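Local structure of AvmM (Streptomyces sp. NBRC 109436, 7FE6) at residues G51-G59 with D125-V133; V63-R74 with F101-C111. The protein catalyses the macrocyclization step of alchivemycin A biosynthesis, apparently by dehydration followed by a Michael-type addition. All coordinates share one frame; numbering follows the deposited sequence.

Contact 1 (G51-G59 with D125-V133); sequences GRYAYPDTG and DGTVPLPEV. With ZHU (Alchivemycin A), chain I.
Glu132 OE2 lies over the centre of one face of the Arg52 guanidinium, 3.2 Å from Arg52 CZ, with the carboxylate plane turned 87° from it. The oxygen sits above the plane, where no N-H points, and this salt bridge rests on charge alone; Glu132 OE2 has a second cationic partner in Arg13 of the second subunit. Within 51-59, Tyr53 brings an edge over one face of the Tyr55 ring. A single antiparallel beta bridge, a hydrogen-bonded pair, joins Tyr55 to Leu130, tying the lead-in to strand 57-66 to the connection that enters strand 135-144, at one end of a two-sheet beta sandwich. Leu130 N donates to Tyr55 O at 2.9 Å, in the carbonyl plane; the return bond from Tyr55 N to Leu130 O is weak at 3.4 Å. Pro129 and Pro131 suit their places, since this pairing asks no N-H of either. Beyond the bridge, Asp57 takes over the job of a backbone acceptor. With chi1 at -151° its CG stands opposite the main-chain N, and OD1 receives Val128 N at 2.7 Å from above the carboxylate plane, while OD2 rests on Thr127 CG2. Were Asp57 replaced by an alanine, Val128 N would probably be left without its acceptor and the backbone at Thr127 less firmly held to strand 57-66. The turn there is an Asx turn, Asp125 OD1 accepting Thr127 N. Thr58 serves both polar and apolar neighbours: its OG1 donates to Val128 O at 2.9 Å and also bonds Tyr47 OH, while the methyl CG2 packs on Leu130 CB at 3.7 Å. Segment 125-133 ends at the bound alchivemycin A, where Val133 O comes within 3.0 Å of ligand atom C31.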
loop_
_atom_site.group_PDB
_atom_site.type_symbol
_atom_site.label_atom_id
_atom_site.label_comp_id
_atom_site.label_asym_id
_atom_site.label_seq_id
_atom_site.Cartn_x
_atom_site.Cartn_y
_atom_site.Cartn_z
ATOM N N GLY A 51 5.683 -13.609 9.567
ATOM C CA GLY A 51 6.661 -14.466 10.200
ATOM C C GLY A 51 6.167 -15.892 10.305
ATOM O O GLY A 51 5.209 -16.298 9.638
ATOM N N ARG A 52 6.820 -16.662 11.169
ATOM C CA ARG A 52 6.434 -18.049 11.372
ATOM C C ARG A 52 5.927 -18.373 12.772
ATOM O O ARG A 52 5.366 -19.458 12.957
ATOM C CB ARG A 52 7.598 -18.988 11.018
ATOM C CG ARG A 52 8.018 -18.895 9.558
ATOM C CD ARG A 52 8.632 -20.191 9.053
ATOM N NE ARG A 52 8.153 -20.537 7.714
ATOM C CZ ARG A 52 7.483 -21.648 7.410
ATOM N NH1 ARG A 52 7.085 -21.852 6.157
ATOM N NH2 ARG A 52 7.249 -22.570 8.343
ATOM N N TYR A 53 6.074 -17.469 13.746
ATOM C CA TYR A 53 5.585 -17.707 15.100
ATOM C C TYR A 53 4.103 -17.341 15.203
ATOM O O TYR A 53 3.720 -16.196 14.932
ATOM C CB TYR A 53 6.398 -16.902 16.116
ATOM C CG TYR A 53 5.893 -17.070 17.537
ATOM C CD1 TYR A 53 6.200 -18.207 18.285
ATOM C CD2 TYR A 53 5.062 -16.117 18.119
ATOM C CE1 TYR A 53 5.714 -18.368 19.586
ATOM C CE2 TYR A 53 4.573 -16.280 19.409
ATOM C CZ TYR A 53 4.899 -17.400 20.129
ATOM O OH TYR A 53 4.405 -17.534 21.407
ATOM N N ALA A 54 3.275 -18.310 15.610
ATOM C CA ALA A 54 1.841 -18.095 15.790
ATOM C C ALA A 54 1.588 -17.401 17.122
ATOM O O ALA A 54 2.008 -17.903 18.170
ATOM C CB ALA A 54 1.086 -19.422 15.746
ATOM N N TYR A 55 0.923 -16.235 17.082
ATOM C CA TYR A 55 0.618 -15.485 18.294
ATOM C C TYR A 55 -0.719 -15.929 18.883
ATOM O O TYR A 55 -1.699 -16.087 18.150
ATOM C CB TYR A 55 0.588 -13.994 18.012
ATOM C CG TYR A 55 1.959 -13.401 18.082
ATOM C CD1 TYR A 55 2.533 -13.115 19.304
ATOM C CD2 TYR A 55 2.698 -13.158 16.930
ATOM C CE1 TYR A 55 3.793 -12.586 19.388
ATOM C CE2 TYR A 55 3.966 -12.635 17.005
ATOM C CZ TYR A 55 4.510 -12.349 18.242
ATOM O OH TYR A 55 5.774 -11.818 18.356
ATOM N N PRO A 56 -0.775 -16.108 20.206
ATOM C CA PRO A 56 -1.989 -16.681 20.811
ATOM C C PRO A 56 -3.167 -15.729 20.855
ATOM O O PRO A 56 -4.319 -16.182 20.919
ATOM C CB PRO A 56 -1.526 -17.075 22.223
ATOM C CG PRO A 56 -0.357 -16.187 22.503
ATOM C CD PRO A 56 0.327 -15.974 21.176
ATOM N N ASP A 57 -2.924 -14.425 20.867
ATOM C CA ASP A 57 -4.023 -13.475 20.878
ATOM C C ASP A 57 -3.520 -12.172 20.275
ATOM O O ASP A 57 -2.375 -11.778 20.507
ATOM C CB ASP A 57 -4.562 -13.273 22.304
ATOM C CG ASP A 57 -6.035 -12.902 22.321
ATOM O OD1 ASP A 57 -6.647 -12.805 21.228
ATOM O OD2 ASP A 57 -6.581 -12.695 23.431
ATOM N N THR A 58 -4.345 -11.548 19.443
ATOM C CA THR A 58 -3.925 -10.338 18.751
ATOM C C THR A 58 -5.108 -9.403 18.605
ATOM O O THR A 58 -6.252 -9.850 18.490
ATOM C CB THR A 58 -3.396 -10.613 17.355
ATOM O OG1 THR A 58 -4.458 -11.175 16.577
ATOM C CG2 THR A 58 -2.180 -11.548 17.372
ATOM N N GLY A 59 -4.802 -8.107 18.529
ATOM C CA GLY A 59 -5.786 -7.093 18.202
ATOM C C GLY A 59 -5.115 -5.873 17.613
ATOM O O GLY A 59 -3.935 -5.612 17.860
ATOM N N ASP A 125 -13.407 -18.789 23.119
ATOM C CA ASP A 125 -13.020 -18.004 24.291
ATOM C C ASP A 125 -12.752 -16.528 23.983
ATOM O O ASP A 125 -12.349 -15.783 24.887
ATOM C CB ASP A 125 -11.800 -18.634 24.980
ATOM C CG ASP A 125 -10.500 -18.478 24.185
ATOM O OD1 ASP A 125 -10.497 -17.910 23.062
ATOM O OD2 ASP A 125 -9.458 -18.957 24.694
ATOM N N GLY A 126 -12.928 -16.088 22.743
ATOM C CA GLY A 126 -12.758 -14.700 22.393
ATOM C C GLY A 126 -11.404 -14.370 21.804
ATOM O O GLY A 126 -11.250 -13.308 21.189
ATOM N N THR A 127 -10.433 -15.264 21.949
ATOM C CA THR A 127 -9.096 -14.992 21.450
ATOM C C THR A 127 -9.059 -14.969 19.923
ATOM O O THR A 127 -9.830 -15.651 19.244
ATOM C CB THR A 127 -8.120 -16.048 21.969
ATOM O OG1 THR A 127 -8.625 -17.348 21.636
ATOM C CG2 THR A 127 -7.905 -15.930 23.470
ATOM N N VAL A 128 -8.138 -14.170 19.393
ATOM C CA VAL A 128 -7.879 -14.091 17.963
ATOM C C VAL A 128 -6.441 -14.540 17.723
ATOM O O VAL A 128 -5.556 -13.693 17.537
ATOM C CB VAL A 128 -8.115 -12.668 17.429
ATOM C CG1 VAL A 128 -7.998 -12.639 15.911
ATOM C CG2 VAL A 128 -9.481 -12.172 17.825
ATOM N N PRO A 129 -6.155 -15.848 17.704
ATOM C CA PRO A 129 -4.784 -16.291 17.409
ATOM C C PRO A 129 -4.436 -15.907 15.984
ATOM O O PRO A 129 -5.320 -15.789 15.138
ATOM C CB PRO A 129 -4.851 -17.816 17.583
ATOM C CG PRO A 129 -6.154 -18.094 18.245
ATOM C CD PRO A 129 -7.077 -16.987 17.880
ATOM N N LEU A 130 -3.143 -15.687 15.714
ATOM C CA LEU A 130 -2.695 -15.235 14.389
ATOM C C LEU A 130 -1.634 -16.167 13.803
ATOM O O LEU A 130 -0.423 -15.926 13.947
ATOM C CB LEU A 130 -2.181 -13.792 14.438
ATOM C CG LEU A 130 -1.921 -13.192 13.037
ATOM C CD1 LEU A 130 -3.232 -12.930 12.280
ATOM C CD2 LEU A 130 -1.049 -11.936 13.080
ATOM N N PRO A 131 -2.037 -17.216 13.097
ATOM C CA PRO A 131 -1.052 -18.124 12.492
ATOM C C PRO A 131 -0.349 -17.477 11.307
ATOM O O PRO A 131 -0.800 -16.470 10.749
ATOM C CB PRO A 131 -1.891 -19.330 12.047
ATOM C CG PRO A 131 -3.244 -19.148 12.711
ATOM C CD PRO A 131 -3.416 -17.668 12.868
ATOM N N GLU A 132 0.749 -18.112 10.890
ATOM C CA GLU A 132 1.561 -17.565 9.812
ATOM C C GLU A 132 0.704 -17.430 8.567
ATOM O O GLU A 132 -0.194 -18.245 8.330
ATOM C CB GLU A 132 2.789 -18.444 9.527
ATOM C CG GLU A 132 2.536 -19.785 8.823
ATOM C CD GLU A 132 3.842 -20.530 8.425
ATOM O OE1 GLU A 132 3.813 -21.778 8.374
ATOM O OE2 GLU A 132 4.883 -19.888 8.130
ATOM N N VAL A 133 0.910 -16.323 7.843
ATOM C CA VAL A 133 0.251 -16.062 6.569
ATOM C C VAL A 133 -1.187 -15.601 6.810
ATOM O O VAL A 133 -1.838 -15.060 5.909
ATOM C CB VAL A 133 0.343 -17.302 5.646
ATOM C CG1 VAL A 133 -0.337 -17.077 4.315
ATOM C CG2 VAL A 133 1.811 -17.668 5.386
HETATM C C1 ZHU I . -1.971 -11.683 2.272
HETATM C C11 ZHU I . -7.653 -17.204 0.771
HETATM C C12 ZHU I . -7.263 -15.877 0.117
HETATM C C14 ZHU I . -6.319 -17.546 -1.479
HETATM C C15 ZHU I . -5.358 -18.084 -2.244
HETATM C C17 ZHU I . -5.289 -19.729 -4.124
HETATM C C19 ZHU I . -3.152 -20.853 -3.908
HETATM C C2 ZHU I . -3.017 -12.684 2.698
HETATM C C21 ZHU I . -0.886 -21.061 -2.894
HETATM C C22 ZHU I . -1.515 -21.726 -1.678
HETATM C C24 ZHU I . -3.847 -21.417 -2.662
HETATM C C25 ZHU I . -4.439 -20.275 -1.791
HETATM C C27 ZHU I . -4.994 -20.080 0.806
HETATM C C28 ZHU I . -3.364 -23.203 -0.872
HETATM C C29 ZHU I . 0.406 -20.369 -2.484
HETATM C C31 ZHU I . -1.145 -14.064 3.213
HETATM C C35 ZHU I . -8.624 -17.570 4.479
HETATM C C38 ZHU I . -5.121 -19.772 3.332
HETATM C C5 ZHU I . -3.760 -16.246 2.917
HETATM C C7 ZHU I . -5.493 -17.263 4.351
HETATM C C9 ZHU I . -7.757 -17.482 3.221
HETATM N N33 ZHU I . -4.532 -18.637 2.617
HETATM O O32 ZHU I . -4.414 -14.521 4.458
HETATM O O34 ZHU I . -6.921 -15.305 3.882
HETATM O O36 ZHU I . -5.967 -21.653 -0.636
HETATM O O40 ZHU I . -5.988 -21.964 2.257
HETATM O O41 ZHU I . -3.982 -17.868 0.380
#

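Contact 2 (V63-R74 with F101-C111)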
loop_
_atom_site.group_PDB
_atom_site.type_symbol
_atom_site.label_atom_id
_atom_site.label_comp_id
_atom_site.label_asym_id
_atom_site.label_seq_id
_atom_site.Cartn_x
_atom_site.Cartn_y
_atom_site.Cartn_z
ATOM N N VAL A 63 -3.754 4.731 15.565
ATOM C CA VAL A 63 -3.321 5.984 16.172
ATOM C C VAL A 63 -3.631 7.135 15.233
ATOM O O VAL A 63 -3.270 7.094 14.055
ATOM C CB VAL A 63 -1.828 5.966 16.524
ATOM C CG1 VAL A 63 -1.453 7.248 17.210
ATOM C CG2 VAL A 63 -1.532 4.792 17.421
ATOM N N ILE A 64 -4.322 8.149 15.741
ATOM C CA ILE A 64 -4.581 9.362 14.979
ATOM C C ILE A 64 -3.691 10.456 15.540
ATOM O O ILE A 64 -3.647 10.654 16.757
ATOM C CB ILE A 64 -6.061 9.761 15.013
ATOM C CG1 ILE A 64 -6.915 8.596 14.490
ATOM C CG2 ILE A 64 -6.253 11.032 14.179
ATOM C CD1 ILE A 64 -8.396 8.899 14.423
ATOM N N TRP A 65 -2.956 11.132 14.665
ATOM C CA TRP A 65 -1.902 12.063 15.043
ATOM C C TRP A 65 -2.054 13.352 14.252
ATOM O O TRP A 65 -2.216 13.317 13.027
ATOM C CB TRP A 65 -0.518 11.453 14.801
ATOM C CG TRP A 65 0.658 12.411 14.991
ATOM C CD1 TRP A 65 1.025 13.049 16.147
ATOM C CD2 TRP A 65 1.654 12.766 14.008
ATOM N NE1 TRP A 65 2.167 13.802 15.933
ATOM C CE2 TRP A 65 2.573 13.640 14.634
ATOM C CE3 TRP A 65 1.845 12.443 12.657
ATOM C CZ2 TRP A 65 3.661 14.188 13.963
ATOM C CZ3 TRP A 65 2.929 12.987 11.992
ATOM C CH2 TRP A 65 3.822 13.850 12.646
ATOM N N PHE A 66 -2.021 14.480 14.948
ATOM C CA PHE A 66 -1.929 15.795 14.316
ATOM C C PHE A 66 -0.553 16.370 14.614
ATOM O O PHE A 66 -0.179 16.514 15.779
ATOM C CB PHE A 66 -3.019 16.747 14.817
ATOM C CG PHE A 66 -4.414 16.414 14.331
ATOM C CD1 PHE A 66 -4.641 15.353 13.472
ATOM C CD2 PHE A 66 -5.503 17.184 14.735
ATOM C CE1 PHE A 66 -5.927 15.057 13.030
ATOM C CE2 PHE A 66 -6.791 16.892 14.291
ATOM C CZ PHE A 66 -7.002 15.821 13.438
ATOM N N SER A 67 0.190 16.703 13.566
ATOM C CA SER A 67 1.529 17.234 13.753
ATOM C C SER A 67 1.535 18.726 14.059
ATOM O O SER A 67 2.570 19.248 14.495
ATOM C CB SER A 67 2.365 16.993 12.504
ATOM O OG SER A 67 1.963 17.895 11.502
ATOM N N ASP A 68 0.420 19.427 13.813
ATOM C CA ASP A 68 0.397 20.886 13.792
ATOM C C ASP A 68 -0.604 21.479 14.771
ATOM O O ASP A 68 -0.983 22.645 14.630
ATOM C CB ASP A 68 0.117 21.385 12.372
ATOM C CG ASP A 68 -1.156 20.800 11.779
ATOM O OD1 ASP A 68 -1.692 19.823 12.344
ATOM O OD2 ASP A 68 -1.609 21.304 10.726
ATOM N N ARG A 69 -1.014 20.714 15.775
ATOM C CA ARG A 69 -1.843 21.202 16.866
ATOM C C ARG A 69 -1.926 20.117 17.926
ATOM O O ARG A 69 -1.782 18.928 17.622
ATOM C CB ARG A 69 -3.231 21.592 16.368
ATOM C CG ARG A 69 -3.924 20.520 15.567
ATOM C CD ARG A 69 -5.095 21.131 14.828
ATOM N NE ARG A 69 -6.068 21.706 15.754
ATOM C CZ ARG A 69 -7.130 22.406 15.371
ATOM N NH1 ARG A 69 -7.356 22.628 14.084
ATOM N NH2 ARG A 69 -7.964 22.895 16.273
ATOM N N ASP A 70 -2.175 20.527 19.174
ATOM C CA ASP A 70 -2.195 19.541 20.249
ATOM C C ASP A 70 -3.529 19.493 20.987
ATOM O O ASP A 70 -3.611 18.875 22.061
ATOM C CB ASP A 70 -1.058 19.785 21.242
ATOM C CG ASP A 70 -1.068 21.175 21.808
ATOM O OD1 ASP A 70 -2.146 21.815 21.844
ATOM O OD2 ASP A 70 0.012 21.619 22.246
ATOM N N ASP A 71 -4.585 20.079 20.420
ATOM C CA ASP A 71 -5.898 20.099 21.053
ATOM C C ASP A 71 -6.800 18.929 20.658
ATOM O O ASP A 71 -7.887 18.801 21.222
ATOM C CB ASP A 71 -6.614 21.407 20.721
ATOM C CG ASP A 71 -6.573 21.726 19.232
ATOM O OD1 ASP A 71 -5.655 21.238 18.533
ATOM O OD2 ASP A 71 -7.472 22.453 18.758
ATOM N N LEU A 72 -6.410 18.092 19.700
ATOM C CA LEU A 72 -7.247 16.954 19.325
ATOM C C LEU A 72 -7.459 15.998 20.504
ATOM O O LEU A 72 -6.534 15.705 21.268
ATOM C CB LEU A 72 -6.622 16.209 18.137
ATOM C CG LEU A 72 -7.250 14.896 17.644
ATOM C CD1 LEU A 72 -8.622 15.156 17.041
ATOM C CD2 LEU A 72 -6.343 14.183 16.626
ATOM N N ARG A 73 -8.700 15.554 20.690
ATOM C CA ARG A 73 -9.024 14.527 21.678
ATOM C C ARG A 73 -9.849 13.422 21.024
ATOM O O ARG A 73 -10.361 13.584 19.918
ATOM C CB ARG A 73 -9.787 15.123 22.869
ATOM C CG ARG A 73 -9.000 16.185 23.585
ATOM C CD ARG A 73 -7.735 15.629 24.239
ATOM N NE ARG A 73 -7.005 16.701 24.919
ATOM C CZ ARG A 73 -5.963 17.344 24.398
ATOM N NH1 ARG A 73 -5.492 16.993 23.194
ATOM N NH2 ARG A 73 -5.382 18.324 25.084
ATOM N N ARG A 74 -10.024 12.308 21.750
ATOM C CA ARG A 74 -10.821 11.189 21.238
ATOM C C ARG A 74 -12.220 11.638 20.832
ATOM O O ARG A 74 -12.787 11.141 19.844
ATOM C CB ARG A 74 -10.898 10.072 22.292
ATOM C CG ARG A 74 -11.859 8.928 21.949
ATOM C CD ARG A 74 -11.509 8.228 20.626
ATOM N NE ARG A 74 -12.436 7.138 20.334
ATOM C CZ ARG A 74 -13.608 7.293 19.719
ATOM N NH1 ARG A 74 -13.997 8.500 19.321
ATOM N NH2 ARG A 74 -14.396 6.240 19.505
ATOM N N PHE A 101 1.831 13.609 23.493
ATOM C CA PHE A 101 2.296 14.871 22.928
ATOM C C PHE A 101 3.760 14.681 22.573
ATOM O O PHE A 101 4.647 14.919 23.409
ATOM C CB PHE A 101 2.096 16.023 23.908
ATOM C CG PHE A 101 0.659 16.230 24.321
ATOM C CD1 PHE A 101 0.120 15.523 25.393
ATOM C CD2 PHE A 101 -0.154 17.121 23.642
ATOM C CE1 PHE A 101 -1.206 15.711 25.782
ATOM C CE2 PHE A 101 -1.481 17.311 24.017
ATOM C CZ PHE A 101 -2.006 16.610 25.089
ATOM N N PRO A 102 4.050 14.264 21.336
ATOM C CA PRO A 102 5.438 14.046 20.930
ATOM C C PRO A 102 6.243 15.329 21.023
ATOM O O PRO A 102 5.702 16.434 20.930
ATOM C CB PRO A 102 5.312 13.571 19.479
ATOM C CG PRO A 102 3.916 13.051 19.369
ATOM C CD PRO A 102 3.104 13.914 20.262
ATOM N N ALA A 103 7.544 15.169 21.274
ATOM C CA ALA A 103 8.421 16.332 21.326
ATOM C C ALA A 103 8.511 17.012 19.965
ATOM O O ALA A 103 8.705 18.233 19.891
ATOM C CB ALA A 103 9.806 15.925 21.821
ATOM N N GLU A 104 8.325 16.251 18.883
ATOM C CA GLU A 104 8.332 16.790 17.528
ATOM C C GLU A 104 7.029 17.496 17.173
ATOM O O GLU A 104 6.806 17.796 15.993
ATOM C CB GLU A 104 8.684 15.691 16.513
ATOM C CG GLU A 104 7.709 14.539 16.405
ATOM C CD GLU A 104 8.078 13.393 17.342
ATOM O OE1 GLU A 104 8.907 13.617 18.245
ATOM O OE2 GLU A 104 7.566 12.265 17.164
ATOM N N GLY A 105 6.152 17.684 18.158
ATOM C CA GLY A 105 4.957 18.502 18.100
ATOM C C GLY A 105 3.682 17.688 17.958
ATOM O O GLY A 105 3.692 16.505 17.604
ATOM N N GLY A 106 2.556 18.343 18.239
ATOM C CA GLY A 106 1.280 17.701 18.013
ATOM C C GLY A 106 0.715 16.936 19.197
ATOM O O GLY A 106 1.068 17.111 20.370
ATOM N N VAL A 107 -0.236 16.072 18.846
ATOM C CA VAL A 107 -0.895 15.163 19.775
ATOM C C VAL A 107 -1.300 13.936 18.969
ATOM O O VAL A 107 -1.540 14.023 17.760
ATOM C CB VAL A 107 -2.119 15.811 20.466
ATOM C CG1 VAL A 107 -3.181 16.197 19.438
ATOM C CG2 VAL A 107 -2.703 14.876 21.507
ATOM N N HIS A 108 -1.354 12.778 19.631
ATOM C CA HIS A 108 -1.924 11.609 18.979
ATOM C C HIS A 108 -2.807 10.839 19.951
ATOM O O HIS A 108 -2.593 10.848 21.167
ATOM C CB HIS A 108 -0.835 10.717 18.350
ATOM C CG HIS A 108 0.013 9.954 19.324
ATOM N ND1 HIS A 108 -0.471 8.905 20.076
ATOM C CD2 HIS A 108 1.330 10.056 19.630
ATOM C CE1 HIS A 108 0.505 8.398 20.810
ATOM N NE2 HIS A 108 1.607 9.085 20.566
ATOM N N ILE A 109 -3.848 10.225 19.402
ATOM C CA ILE A 109 -4.860 9.522 20.182
ATOM C C ILE A 109 -4.806 8.060 19.739
ATOM O O ILE A 109 -5.188 7.734 18.604
ATOM C CB ILE A 109 -6.270 10.101 19.976
ATOM C CG1 ILE A 109 -6.304 11.626 20.140
ATOM C CG2 ILE A 109 -7.230 9.488 20.975
ATOM C CD1 ILE A 109 -5.799 12.114 21.446
ATOM N N ALA A 110 -4.330 7.180 20.625
ATOM C CA ALA A 110 -4.214 5.758 20.326
ATOM C C ALA A 110 -5.505 5.035 20.702
ATOM O O ALA A 110 -5.978 5.144 21.836
ATOM C CB ALA A 110 -3.018 5.149 21.057
ATOM N N CYS A 111 -6.076 4.310 19.739
ATOM C CA CYS A 111 -7.366 3.647 19.893
ATOM C C CYS A 111 -7.259 2.147 19.668
ATOM O O CYS A 111 -6.669 1.695 18.679
ATOM C CB CYS A 111 -8.394 4.225 18.926
ATOM S SG CYS A 111 -8.644 5.947 19.155
#
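Val63, Ile64, Trp65 and Phe66 pair with Ala110, Ile109, His108 and Val107 in an antiparallel beta arrangement, with 107-113 as the outermost strand of its sheet within this chain. Ile64 and Ile109 exchange two backbone bonds, and Phe66 and Val107 another two; the shortest, Ile109 N to Ile64 O, measures 2.7 Å. On the Trp65 face, with CG anti to the backbone N (chi1 172°), the indole brings CD1 to 3.2 Å from Val107 O, and the CB atoms of Trp65 and His108 meet at 3.6 Å. Val63 CG1 lies against His108 ND1. The other face, that of Ile64, Phe66, Val107 and Ile109, is apolar: Val107 and Ile109, branched residues well suited to strands, fill the space beneath the loop that follows strand 57-66, Val107 CG1 packing on Leu72 CB at 3.7 Å. Val107 CG2 also sits over one face of the Phe101 ring, toward its rim, while Arg73 NH2 comes to the ring's edge, guanidinium and ring planes 88° apart. Gly106 lets the chain pass close to Phe66 O, where any CB would collide.

A second shell braces this loop. A bend at chi2 (-65°) folds Arg73 back, so that NH1 donates to both Asp70 O and Leu72 O. Arg69 grips Asp71 side-on through NE and NH2, each oxygen using its syn lone pair. Outside the chain, Ile120 of the third subunit packs on Trp65, while the ring of His152 meets the indole within the chain. At the far end, Arg74 NE is bonded to Gln91 OE1, and the arginine's CD lies 3.9 Å from Cys111 SG.

The two contacts lie on opposite sides of the chain's centre, with about 30 Å between their own centres, yet both draw on strand 57-66. Contact 1 takes its beginning and the loop leading into it; contact 2 takes its end and the loop that follows. Along the chain the order is 51-59, 63-74, 101-111, 125-133, which places both segments of contact 2 between those of contact 1. Strand 107-113 neighbours 57-66 in the mixed sheet, and the chain then runs on through 125-133 to strand 135-144 of the antiparallel five-stranded sheet. Contact 1 thus marks the ligand-pocket end, next to the second subunit, and contact 2 the distant end, next to the third.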